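Conserved hypothetical protein TM1158 (Thermotoga maritima, PDB 1O1Y) is a putative glutamine amidotransferase of the class I family, expected to release ammonia from glutamine for transfer to an acceptor that is not known. Local coordinates at residues E30-F33 / R34-N37; L215-A218 / E219-K223. All coordinates share one frame; numbering follows the deposited sequence.

Interaction 1 (E30-F33 / R34-N37); sequences EDIF and REKN. With SO4 (sulfate ion), chain G.
A Schellman motif closes helix 28-35 here, and the last turn leading into it is the contact between 30-33 and 34-37. Two regular i to i+4 bonds run first: Arg34 N gives its hydrogen to Glu30 O, and Glu35 N to Asp31 O at 2.9 Å. Lys36 N still reaches Ile32 O at 3.1 Å and adds a weak bond to Phe33 O, but its own phi/psi already leave the helix. Asn37 then takes a positive phi of 49° as the C-prime residue, so that Asn37 N turns back to Arg34 O at 3.1 Å and Trp38 N to Phe33 O. The helix is the middle element of a beta-alpha-beta unit between strands 14-18 and 39-43, in the flavodoxin-like part of the fold.

Among the side chains, Glu30 and Arg34 lie alongside each other, both touching Phe40 of strand 39-43. Glu30 OE2 stays 4.0 Å from Arg34 NE, near the guanidinium edge and beyond a salt bridge, and the two flat groups stand 83° apart; Glu30 OE1 is hydrogen-bonded to Tyr42 OH. Ile32 and Lys36 also lie side by side, Ile32 CG2 meeting Lys36 CE at 3.8 Å, while Lys36 NZ makes a salt bridge to Glu234 of helix 211-237. A chi1 of -78° puts Glu35 CG beside the backbone N, 3.0 Å from Asp31 O, and the extended chain beyond passes that carbonyl to a carboxylate held by salt bridges to Lys226 and Arg230. Asn37 ND2 donates an almost straight bond to O2 of a sulfate at 3.0 Å, an ion probably derived from the crystallisation liquor.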
loop_
_atom_site.group_PDB
_atom_site.type_symbol
_atom_site.label_atom_id
_atom_site.label_comp_id
_atom_site.label_asym_id
_atom_site.label_seq_id
_atom_site.Cartn_x
_atom_site.Cartn_y
_atom_site.Cartn_z
ATOM N N GLU A 30 9.932 4.331 5.572
ATOM C CA GLU A 30 10.522 4.930 6.780
ATOM C C GLU A 30 11.946 5.495 6.537
ATOM O O GLU A 30 12.291 6.593 6.997
ATOM C CB GLU A 30 10.569 3.905 7.924
ATOM C CG GLU A 30 10.463 4.516 9.272
ATOM C CD GLU A 30 10.297 3.445 10.333
ATOM O OE1 GLU A 30 9.175 2.922 10.530
ATOM O OE2 GLU A 30 11.317 3.109 10.923
ATOM N N ASP A 31 12.759 4.715 5.845
ATOM C CA ASP A 31 14.090 5.093 5.462
ATOM C C ASP A 31 14.055 6.353 4.571
ATOM O O ASP A 31 14.860 7.277 4.751
ATOM C CB ASP A 31 14.750 3.956 4.689
ATOM C CG ASP A 31 14.870 2.664 5.526
ATOM O OD1 ASP A 31 15.200 2.769 6.732
ATOM O OD2 ASP A 31 14.694 1.542 5.029
ATOM N N ILE A 32 13.141 6.352 3.615
ATOM C CA ILE A 32 12.988 7.508 2.740
ATOM C C ILE A 32 12.547 8.742 3.501
ATOM O O ILE A 32 13.084 9.828 3.284
ATOM C CB ILE A 32 12.056 7.212 1.596
ATOM C CG1 ILE A 32 12.647 6.137 0.699
ATOM C CG2 ILE A 32 11.771 8.511 0.813
ATOM C CD1 ILE A 32 11.675 5.568 -0.287
ATOM N N PHE A 33 11.584 8.595 4.399
ATOM C CA PHE A 33 11.097 9.746 5.166
ATOM C C PHE A 33 12.215 10.267 6.003
ATOM O O PHE A 33 12.421 11.480 6.119
ATOM C CB PHE A 33 9.911 9.347 6.060
ATOM C CG PHE A 33 8.676 8.912 5.340
ATOM C CD1 PHE A 33 8.511 9.008 3.950
ATOM C CD2 PHE A 33 7.623 8.386 6.096
ATOM C CE1 PHE A 33 7.346 8.548 3.326
ATOM C CE2 PHE A 33 6.451 7.949 5.470
ATOM C CZ PHE A 33 6.299 8.033 4.097
ATOM N N ARG A 34 12.984 9.361 6.613
ATOM C CA ARG A 34 14.100 9.808 7.409
ATOM C C ARG A 34 15.186 10.546 6.580
ATOM O O ARG A 34 15.726 11.550 7.031
ATOM C CB ARG A 34 14.727 8.641 8.210
ATOM C CG ARG A 34 13.871 8.269 9.417
ATOM C CD ARG A 34 14.439 7.110 10.270
ATOM N NE ARG A 34 13.421 6.535 11.184
ATOM C CZ ARG A 34 13.007 7.108 12.328
ATOM N NH1 ARG A 34 13.496 8.284 12.723
ATOM N NH2 ARG A 34 12.104 6.503 13.090
ATOM N N GLU A 35 15.495 10.003 5.417
ATOM C CA GLU A 35 16.474 10.580 4.476
ATOM C C GLU A 35 16.088 12.011 4.133
ATOM O O GLU A 35 16.948 12.868 4.044
ATOM C CB GLU A 35 16.531 9.716 3.224
ATOM C CG GLU A 35 17.366 8.464 3.495
ATOM C CD GLU A 35 17.161 7.306 2.523
ATOM O OE1 GLU A 35 16.728 7.560 1.380
ATOM O OE2 GLU A 35 17.477 6.129 2.919
ATOM N N LYS A 36 14.787 12.257 4.003
ATOM C CA LYS A 36 14.273 13.580 3.606
ATOM C C LYS A 36 13.830 14.435 4.772
ATOM O O LYS A 36 13.318 15.548 4.568
ATOM C CB LYS A 36 13.118 13.398 2.681
ATOM C CG LYS A 36 13.456 12.713 1.379
ATOM C CD LYS A 36 12.211 12.708 0.510
ATOM C CE LYS A 36 12.325 11.880 -0.760
ATOM N NZ LYS A 36 13.458 12.273 -1.660
ATOM N N ASN A 37 14.095 13.983 6.003
ATOM C CA ASN A 37 13.594 14.661 7.225
ATOM C C ASN A 37 12.078 14.960 7.121
ATOM O O ASN A 37 11.608 15.974 7.627
ATOM C CB ASN A 37 14.325 15.942 7.537
ATOM C CG ASN A 37 15.713 15.693 8.104
ATOM O OD1 ASN A 37 16.698 15.576 7.360
ATOM N ND2 ASN A 37 15.804 15.617 9.421
HETATM S S SO4 G . 18.226 13.826 11.491
HETATM O O1 SO4 G . 18.813 12.761 10.687
HETATM O O2 SO4 G . 18.382 15.128 10.835
HETATM O O3 SO4 G . 18.891 13.884 12.785
HETATM O O4 SO4 G . 16.811 13.534 11.638
#

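Interaction 2 (L215-A218 / E219-K223); sequences LETA and EREEK. With SO4 (sulfate ion), chain H.
Thr217 and Glu221 meet one turn apart on helix 211-237, lying side by side and pointing the same way, with Thr217 CG2 3.8 Å from Glu221 CG. The Thr217 hydroxyl bonds back to Leu213 O. With CG anti to its carbonyl carbon, Glu221 CG lies 3.2 Å from Thr217 O, and a bend at chi2 (-62°) then turns the carboxylate, whose OE2 forms a salt bridge with Arg145.

On another side, Leu215 and Glu219 cross obliquely. The extended Glu219 chain passes Leu215 O with CG at 3.3 Å, bringing OE2 to 4.0 Å from Leu215 CG, a contact of carboxylate with aliphatic carbon. Glu222 is different: its chi1 of 61° sets CG between backbone N and carbonyl carbon, and the straight chain beyond carries OE2 to a hydrogen bond with Ala190 N, at the start of helix 190-199.

Arg220, extended from CG to NE, carries its guanidinium out to a sulfate. NH1 bonds sulfate O3 and NH2 bonds sulfate O1, each at 2.9 Å, and the sulfur lies in the guanidinium plane at its edge: a two-pronged grip on an ion, probably from the crystallisation liquor, that also accepts a hydrogen bond from Arg145. Beneath these side chains, i+4 to i bonds from the N atoms of Glu219, Arg220 and Glu221 define the helix, Glu219 N to Leu215 O being the straightest at 161°. The bonding slackens at Glu221-Glu222, where Glu221 departs from ideal helical angles and Glu222 N to Ala218 O is weak, yet the helix runs on. Such i, i+4 side-chain pairing is that of an amphipathic surface helix, packed here on helix 190-199 and on Trp125 of strand 125-130.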
loop_
_atom_site.group_PDB
_atom_site.type_symbol
_atom_site.label_atom_id
_atom_site.label_comp_id
_atom_site.label_asym_id
_atom_site.label_seq_id
_atom_site.Cartn_x
_atom_site.Cartn_y
_atom_site.Cartn_z
ATOM N N LEU A 215 13.751 -13.753 0.253
ATOM C CA LEU A 215 14.725 -12.806 0.781
ATOM C C LEU A 215 15.785 -12.470 -0.285
ATOM O O LEU A 215 16.182 -11.316 -0.435
ATOM C CB LEU A 215 15.408 -13.380 2.011
ATOM C CG LEU A 215 16.499 -12.549 2.649
ATOM C CD1 LEU A 215 16.025 -11.156 2.990
ATOM C CD2 LEU A 215 17.002 -13.271 3.879
ATOM N N GLU A 216 16.240 -13.486 -1.004
ATOM C CA GLU A 216 17.249 -13.282 -2.031
ATOM C C GLU A 216 16.707 -12.359 -3.101
ATOM O O GLU A 216 17.396 -11.426 -3.527
ATOM C CB GLU A 216 17.663 -14.594 -2.669
ATOM C CG GLU A 216 18.639 -15.358 -1.828
ATOM C CD GLU A 216 18.961 -16.727 -2.428
ATOM O OE1 GLU A 216 18.556 -17.004 -3.596
ATOM O OE2 GLU A 216 19.604 -17.524 -1.714
ATOM N N THR A 217 15.451 -12.557 -3.495
ATOM C CA THR A 217 14.851 -11.646 -4.458
ATOM C C THR A 217 14.697 -10.227 -3.891
ATOM O O THR A 217 14.894 -9.228 -4.621
ATOM C CB THR A 217 13.539 -12.219 -4.990
ATOM O OG1 THR A 217 13.825 -13.506 -5.587
ATOM C CG2 THR A 217 12.947 -11.371 -6.051
ATOM N N ALA A 218 14.307 -10.108 -2.620
ATOM C CA ALA A 218 14.189 -8.779 -1.989
ATOM C C ALA A 218 15.555 -8.043 -2.092
ATOM O O ALA A 218 15.595 -6.837 -2.381
ATOM C CB ALA A 218 13.772 -8.906 -0.526
ATOM N N GLU A 219 16.643 -8.759 -1.803
ATOM C CA GLU A 219 18.014 -8.179 -1.865
ATOM C C GLU A 219 18.313 -7.718 -3.319
ATOM O O GLU A 219 18.905 -6.644 -3.529
ATOM C CB GLU A 219 19.072 -9.160 -1.383
ATOM C CG GLU A 219 18.916 -9.541 0.073
ATOM C CD GLU A 219 19.786 -10.703 0.540
ATOM O OE1 GLU A 219 20.251 -11.532 -0.279
ATOM O OE2 GLU A 219 19.986 -10.776 1.765
ATOM N N ARG A 220 17.882 -8.485 -4.320
ATOM C CA ARG A 220 18.156 -8.142 -5.702
ATOM C C ARG A 220 17.319 -6.964 -6.209
ATOM O O ARG A 220 17.794 -6.202 -7.016
ATOM C CB ARG A 220 17.932 -9.309 -6.654
ATOM C CG ARG A 220 18.632 -9.111 -8.020
ATOM C CD ARG A 220 19.031 -10.419 -8.766
ATOM N NE ARG A 220 19.563 -10.081 -10.084
ATOM C CZ ARG A 220 18.838 -9.558 -11.082
ATOM N NH1 ARG A 220 17.531 -9.407 -10.975
ATOM N NH2 ARG A 220 19.419 -9.231 -12.231
ATOM N N GLU A 221 16.085 -6.835 -5.721
ATOM C CA GLU A 221 15.154 -5.848 -6.198
ATOM C C GLU A 221 15.140 -4.540 -5.409
ATOM O O GLU A 221 14.583 -3.550 -5.894
ATOM C CB GLU A 221 13.744 -6.446 -6.182
ATOM C CG GLU A 221 13.519 -7.699 -7.050
ATOM C CD GLU A 221 13.748 -7.476 -8.538
ATOM O OE1 GLU A 221 13.679 -6.315 -9.006
ATOM O OE2 GLU A 221 14.007 -8.467 -9.233
ATOM N N GLU A 222 15.677 -4.542 -4.195
ATOM C CA GLU A 222 15.395 -3.443 -3.270
ATOM C C GLU A 222 15.899 -2.081 -3.756
ATOM O O GLU A 222 15.260 -1.049 -3.502
ATOM C CB GLU A 222 15.904 -3.675 -1.859
ATOM C CG GLU A 222 17.369 -3.858 -1.703
ATOM C CD GLU A 222 17.800 -3.993 -0.254
ATOM O OE1 GLU A 222 19.017 -4.096 -0.024
ATOM O OE2 GLU A 222 16.930 -3.979 0.660
ATOM N N LYS A 223 17.040 -2.051 -4.417
ATOM C CA LYS A 223 17.581 -0.749 -4.873
ATOM C C LYS A 223 16.667 -0.102 -5.963
ATOM O O LYS A 223 16.332 1.095 -5.877
ATOM C CB LYS A 223 18.994 -0.919 -5.391
ATOM C CG LYS A 223 19.595 0.406 -5.933
ATOM C CD LYS A 223 20.899 0.228 -6.633
ATOM C CE LYS A 223 21.362 1.573 -7.255
ATOM N NZ LYS A 223 22.284 2.233 -6.356
HETATM S S SO4 H . 16.458 -8.336 -14.501
HETATM O O1 SO4 H . 17.885 -8.630 -14.570
HETATM O O2 SO4 H . 16.242 -6.895 -14.555
HETATM O O3 SO4 H . 15.783 -8.790 -13.269
HETATM O O4 SO4 H . 15.848 -8.876 -15.702
#

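In the fold
From the N terminus, strand 14-18 leads into helix 28-35, whose last turn is interaction 1; the chain then returns as strand 39-43, at the edge of the mixed sheet. Nearly 180 residues later, interaction 2 lies near the start of helix 211-237, which runs almost to the C terminus. Both are local and close no long loop, and they follow in series without nesting or crossing. The centres of interactions 1 and 2 are about 20 Å apart and the nearest atoms of interactions 1 and 2 about 7 Å, so they do not touch. Helix 211-237 joins their surroundings: its early turns, at 215-223, pack on helix 190-199 and strand 125-130, while Lys226, Leu229, Arg230 and Leu233 farther along cover Ile32 and Phe33.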